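Local coordinates for protein acetyl-CoA acetyltransferase (Elizabethkingia anophelis NUHP1, PDB 6BN2) that probably catalyses the condensation of two acetyl-CoA molecules to acetoacetyl-CoA and the reverse cleavage, as a thiolase-family acetyl-CoA C-acetyltransferase, at residues S361-L369 with K379-N387. Residues are numbered along the deposited sequence; the frame is centred on the assembly and turned at random.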
loop_
_atom_site.group_PDB
_atom_site.type_symbol
_atom_site.label_atom_id
_atom_site.label_comp_id
_atom_site.label_asym_id
_atom_site.label_seq_id
_atom_site.Cartn_x
_atom_site.Cartn_y
_atom_site.Cartn_z
ATOM N N SER A 361 -3.726 -3.591 -13.325
ATOM C CA SER A 361 -4.943 -3.549 -14.143
ATOM C C SER A 361 -5.861 -2.375 -13.806
ATOM O O SER A 361 -6.524 -1.836 -14.698
ATOM C CB SER A 361 -5.707 -4.861 -14.008
ATOM O OG SER A 361 -4.976 -5.891 -14.668
ATOM N N GLY A 362 -5.966 -2.001 -12.527
ATOM C CA GLY A 362 -6.880 -0.935 -12.153
ATOM C C GLY A 362 -6.515 0.421 -12.722
ATOM O O GLY A 362 -7.401 1.246 -12.987
ATOM N N SER A 363 -5.217 0.691 -12.893
ATOM C CA SER A 363 -4.826 1.881 -13.639
ATOM C C SER A 363 -4.751 1.627 -15.139
ATOM O O SER A 363 -5.012 2.545 -15.920
ATOM C CB SER A 363 -3.483 2.431 -13.117
ATOM O OG SER A 363 -2.553 1.396 -12.817
ATOM N N ARG A 364 -4.415 0.398 -15.555
ATOM C CA ARG A 364 -4.339 0.085 -16.980
ATOM C C ARG A 364 -5.671 0.363 -17.677
ATOM O O ARG A 364 -5.699 0.940 -18.776
ATOM C CB ARG A 364 -3.906 -1.378 -17.140
ATOM C CG ARG A 364 -3.382 -1.750 -18.536
ATOM C CD ARG A 364 -4.519 -1.909 -19.558
ATOM N NE ARG A 364 -5.398 -3.039 -19.234
ATOM C CZ ARG A 364 -6.547 -3.292 -19.862
ATOM N NH1 ARG A 364 -6.989 -2.473 -20.812
ATOM N NH2 ARG A 364 -7.268 -4.353 -19.529
ATOM N N ILE A 365 -6.794 -0.020 -17.054
ATOM C CA ILE A 365 -8.075 0.201 -17.726
ATOM C C ILE A 365 -8.420 1.690 -17.824
ATOM O O ILE A 365 -9.159 2.081 -18.732
ATOM C CB ILE A 365 -9.220 -0.594 -17.060
ATOM C CG1 ILE A 365 -9.478 -0.159 -15.616
ATOM C CG2 ILE A 365 -8.940 -2.112 -17.166
ATOM C CD1 ILE A 365 -10.719 -0.874 -14.998
ATOM N N ILE A 366 -7.867 2.537 -16.947
ATOM C CA ILE A 366 -8.026 3.984 -17.114
ATOM C C ILE A 366 -7.244 4.475 -18.329
ATOM O O ILE A 366 -7.739 5.295 -19.118
ATOM C CB ILE A 366 -7.577 4.722 -15.842
ATOM C CG1 ILE A 366 -8.331 4.195 -14.621
ATOM C CG2 ILE A 366 -7.833 6.213 -16.001
ATOM C CD1 ILE A 366 -7.808 4.814 -13.303
ATOM N N VAL A 367 -6.002 4.006 -18.478
ATOM C CA VAL A 367 -5.192 4.338 -19.654
ATOM C C VAL A 367 -5.949 3.971 -20.924
ATOM O O VAL A 367 -6.084 4.780 -21.855
ATOM C CB VAL A 367 -3.833 3.613 -19.586
ATOM C CG1 VAL A 367 -2.998 3.899 -20.853
ATOM C CG2 VAL A 367 -3.051 4.031 -18.327
ATOM N N THR A 368 -6.488 2.749 -20.961
ATOM C CA THR A 368 -7.216 2.307 -22.144
ATOM C C THR A 368 -8.484 3.128 -22.355
ATOM O O THR A 368 -8.780 3.524 -23.488
ATOM C CB THR A 368 -7.537 0.819 -22.017
ATOM O OG1 THR A 368 -6.303 0.096 -21.962
ATOM C CG2 THR A 368 -8.364 0.323 -23.207
ATOM N N LEU A 369 -9.231 3.396 -21.279
ATOM C CA LEU A 369 -10.462 4.188 -21.383
ATOM C C LEU A 369 -10.195 5.568 -21.979
ATOM O O LEU A 369 -10.962 6.041 -22.823
ATOM C CB LEU A 369 -11.107 4.320 -20.002
ATOM C CG LEU A 369 -12.379 5.171 -19.973
ATOM C CD1 LEU A 369 -13.488 4.499 -20.786
ATOM C CD2 LEU A 369 -12.839 5.355 -18.530
ATOM N N LYS A 379 -17.285 11.811 -24.676
ATOM C CA LYS A 379 -17.132 12.766 -23.580
ATOM C C LYS A 379 -16.853 12.064 -22.253
ATOM O O LYS A 379 -15.713 12.054 -21.781
ATOM C CB LYS A 379 -18.375 13.649 -23.456
ATOM C CG LYS A 379 -18.183 14.776 -22.442
ATOM C CD LYS A 379 -19.375 15.709 -22.405
ATOM C CE LYS A 379 -19.106 16.872 -21.471
ATOM N NZ LYS A 379 -20.285 17.765 -21.372
ATOM N N TYR A 380 -17.866 11.450 -21.645
ATOM C CA TYR A 380 -17.680 10.798 -20.354
ATOM C C TYR A 380 -17.389 9.308 -20.499
ATOM O O TYR A 380 -18.020 8.604 -21.297
ATOM C CB TYR A 380 -18.912 10.990 -19.471
ATOM C CG TYR A 380 -19.155 12.414 -19.038
ATOM C CD1 TYR A 380 -18.202 13.102 -18.289
ATOM C CD2 TYR A 380 -20.341 13.060 -19.349
ATOM C CE1 TYR A 380 -18.420 14.407 -17.884
ATOM C CE2 TYR A 380 -20.571 14.358 -18.942
ATOM C CZ TYR A 380 -19.609 15.024 -18.206
ATOM O OH TYR A 380 -19.846 16.316 -17.804
ATOM N N GLY A 381 -16.446 8.824 -19.691
ATOM C CA GLY A 381 -16.201 7.402 -19.572
ATOM C C GLY A 381 -16.172 6.992 -18.112
ATOM O O GLY A 381 -15.958 7.810 -17.215
ATOM N N ALA A 382 -16.388 5.702 -17.879
ATOM C CA ALA A 382 -16.267 5.174 -16.525
ATOM C C ALA A 382 -15.478 3.875 -16.549
ATOM O O ALA A 382 -15.627 3.062 -17.464
ATOM C CB ALA A 382 -17.640 4.929 -15.876
ATOM N N ALA A 383 -14.637 3.680 -15.542
ATOM C CA ALA A 383 -13.899 2.437 -15.379
ATOM C C ALA A 383 -14.178 1.889 -13.991
ATOM O O ALA A 383 -14.341 2.648 -13.045
ATOM C CB ALA A 383 -12.392 2.644 -15.539
ATOM N N ALA A 384 -14.213 0.561 -13.876
ATOM C CA ALA A 384 -14.449 -0.053 -12.572
ATOM C C ALA A 384 -13.768 -1.406 -12.528
ATOM O O ALA A 384 -13.596 -2.062 -13.555
ATOM C CB ALA A 384 -15.955 -0.215 -12.283
ATOM N N ILE A 385 -13.366 -1.817 -11.324
ATOM C CA ILE A 385 -12.603 -3.050 -11.160
ATOM C C ILE A 385 -12.918 -3.639 -9.791
ATOM O O ILE A 385 -12.982 -2.915 -8.793
ATOM C CB ILE A 385 -11.096 -2.787 -11.373
ATOM C CG1 ILE A 385 -10.273 -4.085 -11.284
ATOM C CG2 ILE A 385 -10.550 -1.744 -10.353
ATOM C CD1 ILE A 385 -8.906 -3.957 -12.008
ATOM N N CYS A 386 -13.138 -4.957 -9.755
ATOM C CA CYS A 386 -13.419 -5.656 -8.500
ATOM C C CYS A 386 -12.125 -6.073 -7.803
ATOM O O CYS A 386 -11.046 -6.093 -8.401
ATOM C CB CYS A 386 -14.305 -6.877 -8.761
ATOM S SG CYS A 386 -13.534 -8.195 -9.756
ATOM N N ASN A 387 -12.233 -6.411 -6.515
ATOM C CA ASN A 387 -11.036 -6.839 -5.794
ATOM C C ASN A 387 -11.377 -7.835 -4.686
ATOM O O ASN A 387 -12.473 -7.825 -4.110
ATOM C CB ASN A 387 -10.215 -5.647 -5.224
ATOM C CG ASN A 387 -10.967 -4.800 -4.181
ATOM O OD1 ASN A 387 -11.498 -3.730 -4.511
ATOM N ND2 ASN A 387 -10.947 -5.232 -2.912
#
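S361 OG is hydrogen-bonded to ND1 of H356, a predicted active-site proton acceptor, and weakly to the carbonyl oxygen of P357, while the CB of the same serine rests 3.9 Å from I385 CD1. This is helix-on-sheet packing in the C-terminal half of the thiolase fold: the 361-369 part of helix 358-375 runs nearly antiparallel to strand 380-387 (161°), the two axes approaching to 8.3 Å. On its other side the helix meets strand 258-268, so it is buried between layers.

Along the strand the side chains alternate: A383 and I385 point to the helix, A382 and A384 away from it. I385 has CG1 anti to its backbone N (chi1 -177°), which carries CD1 up against the helix backbone, 3.6 Å from both G362 N and G362 CA. Next comes I365, whose CG1 is tucked between backbone N and carbonyl carbon (chi1 63°). From there CD1 reaches down between A383 and I385, touching A383 CB at 3.9 Å. It also lies 3.4 Å from A384 O, a van der Waals contact of the methyl with the carbonyl oxygen. C386, a predicted catalytic residue, directly follows I385, so this packing probably borders the active site, at S361 through H356 and at C386. Toward the far end, L369 straddles G381 and A382: CD1 sits 4.2 Å from G381 CA, and CD2 packs 3.6 Å from A382 C.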